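Local coordinates for capsid protein (Pseudomonas phage PP7, PDB 2QUD) that self-assembles as dimers into an icosahedral capsid, packages the viral RNA genome through its packaging signals and represses translation of the viral replicase, at residues A15-Q23 with F31-L42. Sequence-based numbering, arbitrary orientation.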
# COMPACT_ATOMS: atom_id res chain seq x y z
N ALA A 15 11.43 15.30 -9.03
CA ALA A 15 10.06 15.47 -9.57
C ALA A 15 8.99 15.34 -8.48
O ALA A 15 9.19 14.62 -7.53
CB ALA A 15 9.78 14.47 -10.66
N THR A 16 7.89 16.08 -8.63
CA THR A 16 6.80 16.05 -7.65
C THR A 16 5.48 15.95 -8.38
O THR A 16 5.34 16.44 -9.52
CB THR A 16 6.80 17.26 -6.69
OG1 THR A 16 6.67 18.46 -7.46
CG2 THR A 16 8.11 17.30 -5.81
N ARG A 17 4.54 15.25 -7.74
CA ARG A 17 3.16 15.04 -8.21
C ARG A 17 2.28 15.49 -7.06
O ARG A 17 2.38 14.96 -5.95
CB ARG A 17 2.92 13.54 -8.50
CG ARG A 17 3.89 12.91 -9.52
CD ARG A 17 3.63 13.37 -10.90
NE ARG A 17 2.36 12.87 -11.42
CZ ARG A 17 2.15 11.66 -11.95
NH1 ARG A 17 3.12 10.78 -12.05
NH2 ARG A 17 0.94 11.34 -12.37
N THR A 18 1.43 16.50 -7.30
CA THR A 18 0.60 17.07 -6.25
C THR A 18 -0.83 16.58 -6.43
O THR A 18 -1.39 16.78 -7.49
CB THR A 18 0.64 18.61 -6.27
OG1 THR A 18 1.99 19.04 -6.10
CG2 THR A 18 -0.29 19.21 -5.21
N LEU A 19 -1.40 16.00 -5.38
CA LEU A 19 -2.79 15.57 -5.38
C LEU A 19 -3.58 16.45 -4.45
O LEU A 19 -3.26 16.57 -3.26
CB LEU A 19 -2.91 14.12 -4.96
CG LEU A 19 -2.43 13.11 -6.00
CD1 LEU A 19 -1.02 12.64 -5.68
CD2 LEU A 19 -3.42 11.98 -6.05
N THR A 20 -4.65 17.03 -4.99
CA THR A 20 -5.48 18.03 -4.32
C THR A 20 -6.81 17.45 -3.90
O THR A 20 -7.45 16.75 -4.68
CB THR A 20 -5.74 19.23 -5.28
OG1 THR A 20 -4.46 19.77 -5.68
CG2 THR A 20 -6.54 20.28 -4.63
N GLU A 21 -7.19 17.77 -2.67
CA GLU A 21 -8.47 17.28 -2.15
C GLU A 21 -9.62 17.89 -2.95
O GLU A 21 -9.70 19.13 -3.10
CB GLU A 21 -8.62 17.61 -0.68
CG GLU A 21 -9.69 16.80 0.05
CD GLU A 21 -9.80 17.19 1.51
OE1 GLU A 21 -9.62 16.32 2.41
OE2 GLU A 21 -10.13 18.37 1.76
N ILE A 22 -10.48 17.02 -3.48
CA ILE A 22 -11.69 17.42 -4.19
C ILE A 22 -13.01 17.04 -3.48
O ILE A 22 -14.08 17.54 -3.85
CB ILE A 22 -11.67 16.92 -5.66
CG1 ILE A 22 -11.64 15.41 -5.76
CG2 ILE A 22 -10.40 17.49 -6.37
CD1 ILE A 22 -12.03 14.89 -7.13
N GLN A 23 -12.94 16.15 -2.50
CA GLN A 23 -14.09 15.70 -1.70
C GLN A 23 -13.60 15.32 -0.29
O GLN A 23 -12.53 14.72 -0.16
CB GLN A 23 -14.75 14.49 -2.34
CG GLN A 23 -16.07 14.12 -1.69
CD GLN A 23 -16.69 12.92 -2.32
OE1 GLN A 23 -16.70 11.83 -1.73
NE2 GLN A 23 -17.21 13.09 -3.51
N PHE A 31 -8.69 12.74 -3.45
CA PHE A 31 -7.66 13.66 -3.91
C PHE A 31 -7.45 13.38 -5.40
O PHE A 31 -7.49 12.21 -5.83
CB PHE A 31 -6.31 13.48 -3.20
CG PHE A 31 -6.31 13.80 -1.71
CD1 PHE A 31 -6.92 12.91 -0.81
CD2 PHE A 31 -5.73 14.96 -1.22
CE1 PHE A 31 -6.94 13.21 0.55
CE2 PHE A 31 -5.76 15.25 0.12
CZ PHE A 31 -6.32 14.38 1.00
N GLU A 32 -7.21 14.42 -6.20
CA GLU A 32 -6.95 14.23 -7.61
C GLU A 32 -5.76 15.09 -8.04
O GLU A 32 -5.59 16.20 -7.52
CB GLU A 32 -8.21 14.60 -8.39
CG GLU A 32 -8.06 14.95 -9.81
CD GLU A 32 -9.38 15.37 -10.39
OE1 GLU A 32 -9.59 16.60 -10.60
OE2 GLU A 32 -10.17 14.44 -10.60
N GLU A 33 -4.97 14.57 -8.98
CA GLU A 33 -3.92 15.35 -9.56
C GLU A 33 -4.52 16.28 -10.62
O GLU A 33 -4.94 15.82 -11.67
CB GLU A 33 -2.83 14.49 -10.18
CG GLU A 33 -1.68 15.32 -10.65
CD GLU A 33 -0.63 14.55 -11.37
OE1 GLU A 33 -0.95 13.50 -11.96
OE2 GLU A 33 0.51 15.03 -11.38
N LYS A 34 -4.56 17.57 -10.33
CA LYS A 34 -5.21 18.56 -11.20
C LYS A 34 -4.30 19.02 -12.32
O LYS A 34 -3.88 20.18 -12.36
CB LYS A 34 -5.75 19.73 -10.40
CG LYS A 34 -6.82 19.31 -9.45
CD LYS A 34 -7.43 20.56 -8.81
CE LYS A 34 -8.64 20.24 -7.98
NZ LYS A 34 -9.26 21.55 -7.58
N VAL A 35 -4.01 18.08 -13.22
CA VAL A 35 -3.15 18.28 -14.39
C VAL A 35 -3.86 17.57 -15.55
O VAL A 35 -4.43 16.49 -15.36
CB VAL A 35 -1.74 17.66 -14.15
CG1 VAL A 35 -0.83 17.84 -15.38
CG2 VAL A 35 -1.10 18.26 -12.90
N GLY A 36 -3.81 18.15 -16.75
CA GLY A 36 -4.40 17.51 -17.91
C GLY A 36 -5.92 17.48 -17.93
O GLY A 36 -6.55 18.07 -17.08
N PRO A 37 -6.53 16.75 -18.88
CA PRO A 37 -7.99 16.72 -18.91
C PRO A 37 -8.53 16.01 -17.70
O PRO A 37 -7.81 15.25 -17.07
CB PRO A 37 -8.32 15.91 -20.17
CG PRO A 37 -7.07 15.21 -20.53
CD PRO A 37 -5.91 15.94 -19.93
N LEU A 38 -9.80 16.25 -17.36
CA LEU A 38 -10.35 15.63 -16.14
C LEU A 38 -10.38 14.11 -16.19
O LEU A 38 -10.07 13.44 -15.21
CB LEU A 38 -11.74 16.16 -15.79
CG LEU A 38 -11.69 17.26 -14.73
CD1 LEU A 38 -11.22 18.56 -15.36
CD2 LEU A 38 -13.05 17.40 -14.07
N VAL A 39 -10.74 13.57 -17.34
CA VAL A 39 -10.79 12.14 -17.52
C VAL A 39 -9.36 11.62 -17.44
O VAL A 39 -8.47 12.08 -18.18
CB VAL A 39 -11.43 11.74 -18.87
CG1 VAL A 39 -11.20 10.28 -19.19
CG2 VAL A 39 -12.93 12.05 -18.86
N GLY A 40 -9.17 10.66 -16.55
CA GLY A 40 -7.90 9.98 -16.41
C GLY A 40 -6.96 10.56 -15.39
O GLY A 40 -5.84 10.06 -15.26
N ARG A 41 -7.37 11.61 -14.67
CA ARG A 41 -6.51 12.18 -13.62
C ARG A 41 -6.29 11.12 -12.54
O ARG A 41 -7.23 10.42 -12.13
CB ARG A 41 -7.06 13.44 -12.97
CG ARG A 41 -7.05 14.63 -13.90
CD ARG A 41 -7.72 15.83 -13.31
NE ARG A 41 -7.46 17.01 -14.13
CZ ARG A 41 -7.78 18.26 -13.82
NH1 ARG A 41 -8.42 18.54 -12.70
NH2 ARG A 41 -7.43 19.26 -14.63
N LEU A 42 -5.04 11.08 -12.08
CA LEU A 42 -4.64 10.25 -10.92
C LEU A 42 -5.51 10.62 -9.74
O LEU A 42 -5.71 11.80 -9.47
CB LEU A 42 -3.19 10.51 -10.59
CG LEU A 42 -2.57 9.66 -9.47
CD1 LEU A 42 -2.54 8.16 -9.88
CD2 LEU A 42 -1.18 10.19 -9.18
O HOH W 1 -3.25 18.75 -8.00
O HOH W 2 1.37 17.33 -10.10
O HOH W 3 -10.53 21.06 -4.98
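Glu33 reaches across to Arg17 of strand 15-24. Its CB and CG pass the carbonyl oxygen of Thr18, CG lying 3.5 Å from Thr18 O; CG stands anti to the backbone N (chi1 -174°), and the extended chain carries the carboxylate on to the guanidinium. CD lies at the guanidinium edge, in its plane, 3.4 Å from Arg17 NE. There OE2 accepts from Arg17 NE at 2.8 Å and OE1 from Arg17 NH2 at 2.9 Å, a side-on, two-pronged salt bridge; both oxygens are met on their syn side, with the donors tilted out of the carboxylate plane and the two planes turned 27° apart. A water bound to Thr18 N donates to OE2 as well.

Further along the hairpin, Thr20 and Glu32 form an antiparallel hydrogen-bonded pair, Thr20 N to Glu32 O and Glu32 N to Thr20 O, each 2.8 Å. On the Thr18 side of this pair, a second water bridges Thr18 O, Thr20 OG1 and Lys34 N. Lys34 runs back across Thr20, its CE 3.6 Å from Ile22 CG2. On the other face of the sheet, Glu21 CB makes a CH-pi contact over the Phe31 ring, while Leu19 CB packs on Phe31 CB.

Strand 7-12 flanks this hairpin beyond 15-24, Leu42 leads into strand 43-50 and touches Leu63 of strand 56-68, and Leu103 in helix 94-109 of the second subunit packs on Arg17 and Leu42, placing this end of the hairpin at the dimer interface.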